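Local structure of mandelate racemase/muconate lactonizing enzyme family protein (Roseovarius sp. TM1035, 3T9P) at residues A[236-239]-A[240-243]; A[294-297]-A[298-301]; A[311-314]-A[315-319]; A[266-270]-A[271-275]. The protein is of unproven function but, as a member of the mandelate racemase/muconate lactonizing enzyme family, probably catalyses an isomerase-type reaction that begins with proton abstraction beside a carboxylate. One frame throughout, in Å; residues are numbered along the deposited sequence.

Contact 1 of 4, residues A[236-239]-A[240-243]; sequences YWEY and DQTA
Glu238 and Gln241 meet at the N-cap of helix 239-248, in the barrel domain of this enolase-superfamily fold, where the loop after strand 229-231 turns into the helix. The tight part is the backbone of the first turn. Glu238 O accepts a nearly straight bond (164°) from Thr242 N at 3.3 Å, in the carbonyl plane, and a weak, bent one from Gln241 N. The inner side is buried: Tyr239 packs against Leu267 and Met268 of helix 262-270, its hydroxyl bonded to Asp259, and Tyr236 O lies 3.5 Å above the plane of the Tyr239 ring, offset toward the rim.

The outer side is looser. With CG beside its own backbone N (chi1 -69°) and an extended chain, Gln241 runs back along the turn and lays its amide across Glu238. The amide and carboxylate planes are almost parallel, 5° apart, yet the contact is made by carbon: Gln241 CD rests 3.5 Å from Glu238 CB. Were Gln241 cut back to an alanine, the aliphatic stem of Glu238 would probably lose its cover and the carboxylate be freer to swing. Asp240, on the exposed flank, turns instead to a salt bridge with Arg271. Water takes part on both sides: one molecule donates to Glu238 OE1 on the outer, while on the inner another donates to Tyr236 O and is hydrogen-bonded to Thr242 OG1 at 2.7 Å.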
# COMPACT_ATOMS: atom_id res chain seq x y z
N TYR A 236 1.30 -0.16 14.72
CA TYR A 236 2.56 -0.07 14.02
C TYR A 236 2.72 1.19 13.21
O TYR A 236 3.89 1.61 12.95
CB TYR A 236 2.81 -1.33 13.14
CG TYR A 236 1.91 -1.45 11.93
CD1 TYR A 236 2.16 -0.69 10.79
CD2 TYR A 236 0.78 -2.32 11.95
CE1 TYR A 236 1.39 -0.80 9.65
CE2 TYR A 236 -0.02 -2.46 10.80
CZ TYR A 236 0.30 -1.70 9.65
OH TYR A 236 -0.47 -1.75 8.51
N TRP A 237 1.62 1.83 12.86
CA TRP A 237 1.67 3.09 12.02
C TRP A 237 1.79 4.31 12.94
O TRP A 237 1.92 5.40 12.43
CB TRP A 237 0.40 3.24 11.16
CG TRP A 237 -0.89 3.14 11.95
CD1 TRP A 237 -1.63 4.18 12.41
CD2 TRP A 237 -1.60 1.96 12.31
NE1 TRP A 237 -2.74 3.71 13.05
CE2 TRP A 237 -2.74 2.36 13.03
CE3 TRP A 237 -1.35 0.57 12.15
CZ2 TRP A 237 -3.65 1.45 13.58
CZ3 TRP A 237 -2.22 -0.34 12.71
CH2 TRP A 237 -3.40 0.11 13.40
N GLU A 238 1.81 4.15 14.27
CA GLU A 238 2.12 5.29 15.20
C GLU A 238 3.53 5.22 15.70
O GLU A 238 3.79 4.76 16.81
CB GLU A 238 1.18 5.26 16.40
CG GLU A 238 -0.27 5.34 16.02
CD GLU A 238 -0.66 6.76 15.60
OE1 GLU A 238 0.18 7.69 15.69
OE2 GLU A 238 -1.81 6.94 15.17
N TYR A 239 4.45 5.69 14.88
CA TYR A 239 5.84 5.51 15.12
C TYR A 239 6.29 6.20 16.44
O TYR A 239 7.14 5.70 17.15
CB TYR A 239 6.57 6.06 13.88
CG TYR A 239 6.29 5.19 12.67
CD1 TYR A 239 7.00 3.98 12.49
CD2 TYR A 239 5.28 5.50 11.74
CE1 TYR A 239 6.73 3.15 11.35
CE2 TYR A 239 4.99 4.64 10.65
CZ TYR A 239 5.75 3.49 10.48
OH TYR A 239 5.46 2.66 9.45
N ASP A 240 5.72 7.36 16.74
CA ASP A 240 6.12 8.11 17.96
C ASP A 240 5.64 7.39 19.21
O ASP A 240 6.29 7.49 20.25
CB ASP A 240 5.53 9.52 17.97
CG ASP A 240 6.26 10.45 17.04
OD1 ASP A 240 7.37 10.13 16.61
OD2 ASP A 240 5.73 11.51 16.68
N GLN A 241 4.53 6.68 19.14
CA GLN A 241 4.10 5.89 20.26
C GLN A 241 5.08 4.74 20.55
O GLN A 241 5.48 4.52 21.66
CB GLN A 241 2.70 5.32 19.99
CG GLN A 241 1.60 6.35 19.98
CD GLN A 241 0.20 5.76 19.76
OE1 GLN A 241 -0.03 4.63 20.00
NE2 GLN A 241 -0.70 6.57 19.33
N THR A 242 5.48 4.05 19.50
CA THR A 242 6.40 2.95 19.62
C THR A 242 7.74 3.48 20.17
O THR A 242 8.32 2.90 21.01
CB THR A 242 6.61 2.22 18.28
OG1 THR A 242 5.36 1.91 17.75
CG2 THR A 242 7.42 0.95 18.44
N ALA A 243 8.17 4.62 19.68
CA ALA A 243 9.42 5.21 20.12
C ALA A 243 9.36 5.53 21.61
O ALA A 243 10.28 5.33 22.29
CB ALA A 243 9.74 6.40 19.34
O HOH W 1 5.76 1.97 15.07
O HOH W 2 2.70 8.23 16.62

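Contact 2 of 4, residues A[294-297]-A[298-301]; sequences CQMA and ARAG
Gln295 and Arg299 run alongside each other with their ends in the same direction, one turn apart near the C-terminal end of helix 287-299. Arg299 NH1 donates to Gln295 OE1 at 3.2 Å, although the model crowds NH1, so the exact length is uncertain. Amide and guanidinium are steeply turned, their planes 71° apart, and the bend of the arginine chain at chi3 (-73°) folds the guanidinium back over the helix. There Gln295 O lies 3.7 Å above the centre of one face of the group, while on the flank Arg299 NH2 comes 3.7 Å from Met296 CG.

Behind this pair stands the helical backbone. Gln295 O, which only faces the guanidinium, accepts from Arg299 N at 3.0 Å in an almost perfectly straight bond, which fixes the spacing of the two side chains. The helix then stops in a Schellman motif: Gly301 takes a positive phi of 70° and its N bonds Ala298 O at 2.9 Å.

Farther out, the polar pair occupies the exposed side of the helix, whereas Met296 packs on Trp265, Gln266 and Leu269 of helix 262-270, Cys294 and Ala297 rest on the loop residue Val304, and Cys294 O is held by Asn327.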
# COMPACT_ATOMS: atom_id res chain seq x y z
N CYS A 294 17.66 -4.38 5.40
CA CYS A 294 18.71 -4.84 6.31
C CYS A 294 19.87 -3.83 6.34
O CYS A 294 20.48 -3.61 7.41
CB CYS A 294 19.25 -6.13 5.79
SG CYS A 294 18.01 -7.50 6.01
N GLN A 295 20.10 -3.22 5.18
CA GLN A 295 21.23 -2.29 4.96
C GLN A 295 20.88 -0.93 5.54
O GLN A 295 21.71 -0.36 6.21
CB GLN A 295 21.58 -2.34 3.48
CG GLN A 295 22.31 -1.15 2.92
CD GLN A 295 22.15 -1.15 1.37
OE1 GLN A 295 22.07 -0.07 0.74
NE2 GLN A 295 22.03 -2.37 0.77
N MET A 296 19.63 -0.51 5.50
CA MET A 296 19.14 0.63 6.29
C MET A 296 19.28 0.43 7.81
O MET A 296 19.69 1.36 8.55
CB MET A 296 17.66 0.97 5.98
CG MET A 296 17.45 1.46 4.54
SD MET A 296 15.67 1.37 4.06
CE MET A 296 14.84 2.51 5.16
N ALA A 297 18.89 -0.75 8.29
CA ALA A 297 19.06 -1.09 9.70
C ALA A 297 20.56 -1.07 10.06
O ALA A 297 20.92 -0.64 11.16
CB ALA A 297 18.43 -2.54 10.02
N ALA A 298 21.39 -1.60 9.18
CA ALA A 298 22.86 -1.70 9.47
C ALA A 298 23.45 -0.27 9.63
O ALA A 298 24.20 -0.02 10.58
CB ALA A 298 23.61 -2.47 8.37
N ARG A 299 23.11 0.64 8.72
CA ARG A 299 23.42 2.06 8.89
C ARG A 299 22.93 2.69 10.16
O ARG A 299 23.62 3.55 10.73
CB ARG A 299 22.96 2.86 7.69
CG ARG A 299 23.80 2.46 6.49
CD ARG A 299 23.68 3.49 5.29
NE ARG A 299 22.37 3.37 4.64
CZ ARG A 299 22.05 2.46 3.72
NH1 ARG A 299 22.97 1.60 3.28
NH2 ARG A 299 20.81 2.42 3.23
N ALA A 300 21.75 2.29 10.65
CA ALA A 300 21.28 2.79 11.89
C ALA A 300 21.83 1.98 13.06
O ALA A 300 21.40 2.19 14.18
CB ALA A 300 19.72 2.78 11.93
N GLY A 301 22.68 1.02 12.83
CA GLY A 301 23.17 0.19 13.90
C GLY A 301 22.23 -0.81 14.60
O GLY A 301 22.44 -1.15 15.74

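Contact 3 of 4, residues A[311-314]-A[315-319]; sequences LSLV and TMCTM
Thr318 turns its OG1 away from its own carbonyl carbon and beside its N (chi1 -55°), the setting that returns the hydroxyl to Val314 O one turn earlier in helix 313-322. Leu313, with CG opposite its backbone N (chi1 -171°), carries its two methyls outward from the helix, toward Met316 and Cys317. Leu313 CD2 reaches Cys317 SG at 3.8 Å, and CD1 touches Met316 CB less closely.

Val314 O is thus gripped twice. Thr318 OG1 donates at 2.8 Å and Thr318 N at 3.0 Å, the two coming from opposite faces of the carbonyl plane. A valine in place of Thr318 has no hydroxyl, and the buried Val314 O would probably be left with the backbone N-H as its sole donor from this residue.

At the start of the helix Ser312 is the N-cap, its OG accepting from Val314 N in a long, weak bond (3.5 Å) while also bonding Asn310 and Gln52. The methyl CD2 of Leu311 packs 3.6 Å from Thr315 OG1, whose proper partner is Asn310 O. Gln52, from strand 48-52, also binds Leu313 N, so the N-terminal domain takes part in capping this helix. The hydroxyls of Ser312, Thr315 and Thr318, buried as the helix start is packed between strand 332-335 and helix 281-284, each find a polar partner close by, so burying them probably costs little.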
# COMPACT_ATOMS: atom_id res chain seq x y z
N LEU A 311 4.64 -21.90 7.56
CA LEU A 311 5.55 -22.75 6.85
C LEU A 311 5.27 -22.84 5.36
O LEU A 311 5.52 -23.91 4.73
CB LEU A 311 5.76 -24.11 7.55
CG LEU A 311 6.17 -23.98 9.05
CD1 LEU A 311 6.35 -25.40 9.74
CD2 LEU A 311 7.48 -23.19 9.15
N SER A 312 4.83 -21.69 4.76
CA SER A 312 4.97 -21.59 3.33
C SER A 312 6.47 -21.36 3.00
O SER A 312 7.29 -21.57 3.86
CB SER A 312 4.08 -20.50 2.83
OG SER A 312 4.63 -19.23 3.14
N LEU A 313 6.81 -20.90 1.81
CA LEU A 313 8.21 -20.68 1.46
C LEU A 313 8.87 -19.52 2.33
O LEU A 313 10.10 -19.37 2.39
CB LEU A 313 8.24 -20.29 -0.01
CG LEU A 313 9.68 -20.24 -0.54
CD1 LEU A 313 10.28 -21.58 -0.54
CD2 LEU A 313 9.75 -19.53 -1.92
N VAL A 314 8.03 -18.65 2.86
CA VAL A 314 8.55 -17.49 3.63
C VAL A 314 9.61 -17.95 4.68
O VAL A 314 10.59 -17.27 4.92
CB VAL A 314 7.40 -16.62 4.22
CG1 VAL A 314 6.57 -17.40 5.31
CG2 VAL A 314 7.96 -15.24 4.82
N THR A 315 9.37 -19.06 5.34
CA THR A 315 10.32 -19.48 6.35
C THR A 315 11.69 -19.86 5.71
O THR A 315 12.74 -19.39 6.21
CB THR A 315 9.70 -20.57 7.32
OG1 THR A 315 8.62 -19.95 8.04
CG2 THR A 315 10.82 -21.12 8.44
N MET A 316 11.69 -20.62 4.66
CA MET A 316 12.96 -20.98 3.96
C MET A 316 13.66 -19.73 3.38
O MET A 316 14.87 -19.56 3.52
CB MET A 316 12.69 -22.02 2.82
CG MET A 316 14.03 -22.52 2.08
SD MET A 316 15.22 -23.14 3.34
CE MET A 316 14.41 -24.68 3.75
N CYS A 317 12.88 -18.77 2.85
CA CYS A 317 13.58 -17.51 2.34
C CYS A 317 14.27 -16.79 3.50
O CYS A 317 15.43 -16.24 3.34
CB CYS A 317 12.56 -16.57 1.71
SG CYS A 317 11.80 -17.18 0.17
N THR A 318 13.53 -16.70 4.64
CA THR A 318 14.10 -16.12 5.84
C THR A 318 15.39 -16.85 6.31
O THR A 318 16.38 -16.21 6.76
CB THR A 318 13.05 -16.03 6.95
OG1 THR A 318 11.93 -15.30 6.43
CG2 THR A 318 13.58 -15.27 8.08
N MET A 319 15.38 -18.17 6.27
CA MET A 319 16.54 -18.93 6.67
C MET A 319 17.78 -18.57 5.78
O MET A 319 18.88 -18.39 6.31
CB MET A 319 16.23 -20.43 6.46
CG MET A 319 15.34 -20.96 7.64
SD MET A 319 14.46 -22.52 7.28
CE MET A 319 15.94 -23.61 6.93

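Contact 4 of 4, residues A[266-270]-A[271-275]; sequences QLMLD and RGAVD
Met268 O receives Ala273 N at 2.9 Å through a nearly straight bond (171°), the 6→1 link of a Schellman motif that ends helix 262-270. The companion 5→2 link runs from Gly272 N to Leu269 O at 3.0 Å, its donor standing well above the carbonyl plane instead of on a lone pair. Gly272 carries the positive phi (57°) that bends the chain out of the helix. The apolar contact usual for this motif is present as well: Met268 CG lies 3.8 Å from Ala273 CB, so the residues joined by the long backbone bond also pack through their side chains. The same methionine reaches one residue further, its SD meeting the CG2 methyl of Val274 at 3.9 Å.

On the other flank the last regular helical bond, Arg271 N to Leu267 O at 2.9 Å, places the two side chains over one another. Arg271 bends at chi2 (-56°) and carries its guanidinium across Leu267, whose CD1 methyl sits 3.4 Å above one face, offset toward the rim. That leaves the N-H groups at the margin to find acids: NH1 forms a salt bridge with Asp240 of helix 239-248, NH2 another with Asp270 of the second subunit. Asp270 here returns the bond to Arg271 of that subunit, and Leu267 packs on its own counterpart there. Two carboxylates and a methyl together probably restrain the guanidinium's rotation, and the acids balance its charge, so a helix terminus doubles as part of the dimer interface.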
# COMPACT_ATOMS: atom_id res chain seq x y z
N GLN A 266 12.05 4.32 6.70
CA GLN A 266 12.77 5.57 6.94
C GLN A 266 12.22 6.37 8.10
O GLN A 266 12.97 6.75 9.02
CB GLN A 266 12.78 6.45 5.64
CG GLN A 266 14.11 6.27 4.85
CD GLN A 266 15.36 6.61 5.71
OE1 GLN A 266 15.29 7.47 6.57
NE2 GLN A 266 16.48 5.87 5.51
N LEU A 267 10.94 6.65 8.09
CA LEU A 267 10.33 7.35 9.18
C LEU A 267 10.53 6.57 10.49
O LEU A 267 10.95 7.14 11.52
CB LEU A 267 8.89 7.57 8.85
CG LEU A 267 7.86 8.04 9.87
CD1 LEU A 267 8.21 9.48 10.38
CD2 LEU A 267 6.41 8.05 9.30
N MET A 268 10.32 5.26 10.45
CA MET A 268 10.52 4.39 11.64
C MET A 268 11.94 4.62 12.27
O MET A 268 12.07 4.73 13.53
CB MET A 268 10.31 2.88 11.29
CG MET A 268 10.47 1.97 12.50
SD MET A 268 10.52 0.17 12.01
CE MET A 268 9.24 0.04 10.71
N LEU A 269 12.95 4.53 11.45
CA LEU A 269 14.33 4.70 11.83
C LEU A 269 14.64 6.13 12.29
O LEU A 269 15.27 6.33 13.25
CB LEU A 269 15.28 4.21 10.73
CG LEU A 269 15.31 2.72 10.39
CD1 LEU A 269 16.16 2.45 9.19
CD2 LEU A 269 15.75 1.88 11.56
N ASP A 270 14.09 7.11 11.59
CA ASP A 270 14.29 8.53 11.87
C ASP A 270 13.77 8.86 13.24
O ASP A 270 14.35 9.62 13.93
CB ASP A 270 13.52 9.41 10.90
CG ASP A 270 14.17 9.56 9.58
OD1 ASP A 270 15.27 9.10 9.32
OD2 ASP A 270 13.49 10.14 8.76
N ARG A 271 12.63 8.28 13.60
CA ARG A 271 11.99 8.47 14.86
C ARG A 271 12.54 7.58 15.98
O ARG A 271 12.10 7.69 17.07
CB ARG A 271 10.51 8.26 14.73
CG ARG A 271 9.81 9.17 13.78
CD ARG A 271 10.00 10.64 14.06
NE ARG A 271 9.12 11.46 13.23
CZ ARG A 271 7.80 11.48 13.39
NH1 ARG A 271 7.25 10.75 14.32
NH2 ARG A 271 7.02 12.25 12.64
N GLY A 272 13.46 6.69 15.66
CA GLY A 272 14.03 5.75 16.59
C GLY A 272 12.98 4.89 17.25
O GLY A 272 12.98 4.74 18.41
N ALA A 273 12.04 4.40 16.46
CA ALA A 273 10.96 3.58 16.96
C ALA A 273 11.33 2.21 17.57
O ALA A 273 10.74 1.79 18.51
CB ALA A 273 9.86 3.43 15.95
N VAL A 274 12.30 1.54 16.99
CA VAL A 274 12.62 0.20 17.37
C VAL A 274 14.09 -0.08 17.67
O VAL A 274 14.95 0.51 17.10
CB VAL A 274 12.13 -0.76 16.29
CG1 VAL A 274 10.64 -0.61 16.07
CG2 VAL A 274 12.86 -0.50 15.02
N ASP A 275 14.34 -1.03 18.54
CA ASP A 275 15.66 -1.58 18.73
C ASP A 275 16.03 -2.68 17.69
O ASP A 275 17.25 -2.96 17.41
CB ASP A 275 15.65 -2.25 20.07
CG ASP A 275 15.49 -1.27 21.18
OD1 ASP A 275 16.35 -0.38 21.29
OD2 ASP A 275 14.56 -1.42 21.99

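Along the chain the order is contact 1, contact 4, contact 2, contact 3, all within the enolase C-terminal domain. Contacts 1, 4 and 2 form a row of neighbouring helices: contact 4, on helix 262-270, has its centre about 9 Å from that of contact 1 and about 11 Å from that of contact 2, and touches both, while contacts 1 and 2 do not meet. Contacts 1 and 4 also reach the second subunit, so both border the dimer interface. Contact 3 stands apart, its centre about 22 to 28 Å from the others and about 7 Å from the centre of the chain. Peripheral helix ends thus serve packing and assembly, whereas the buried helix start joins barrel to N-terminal domain.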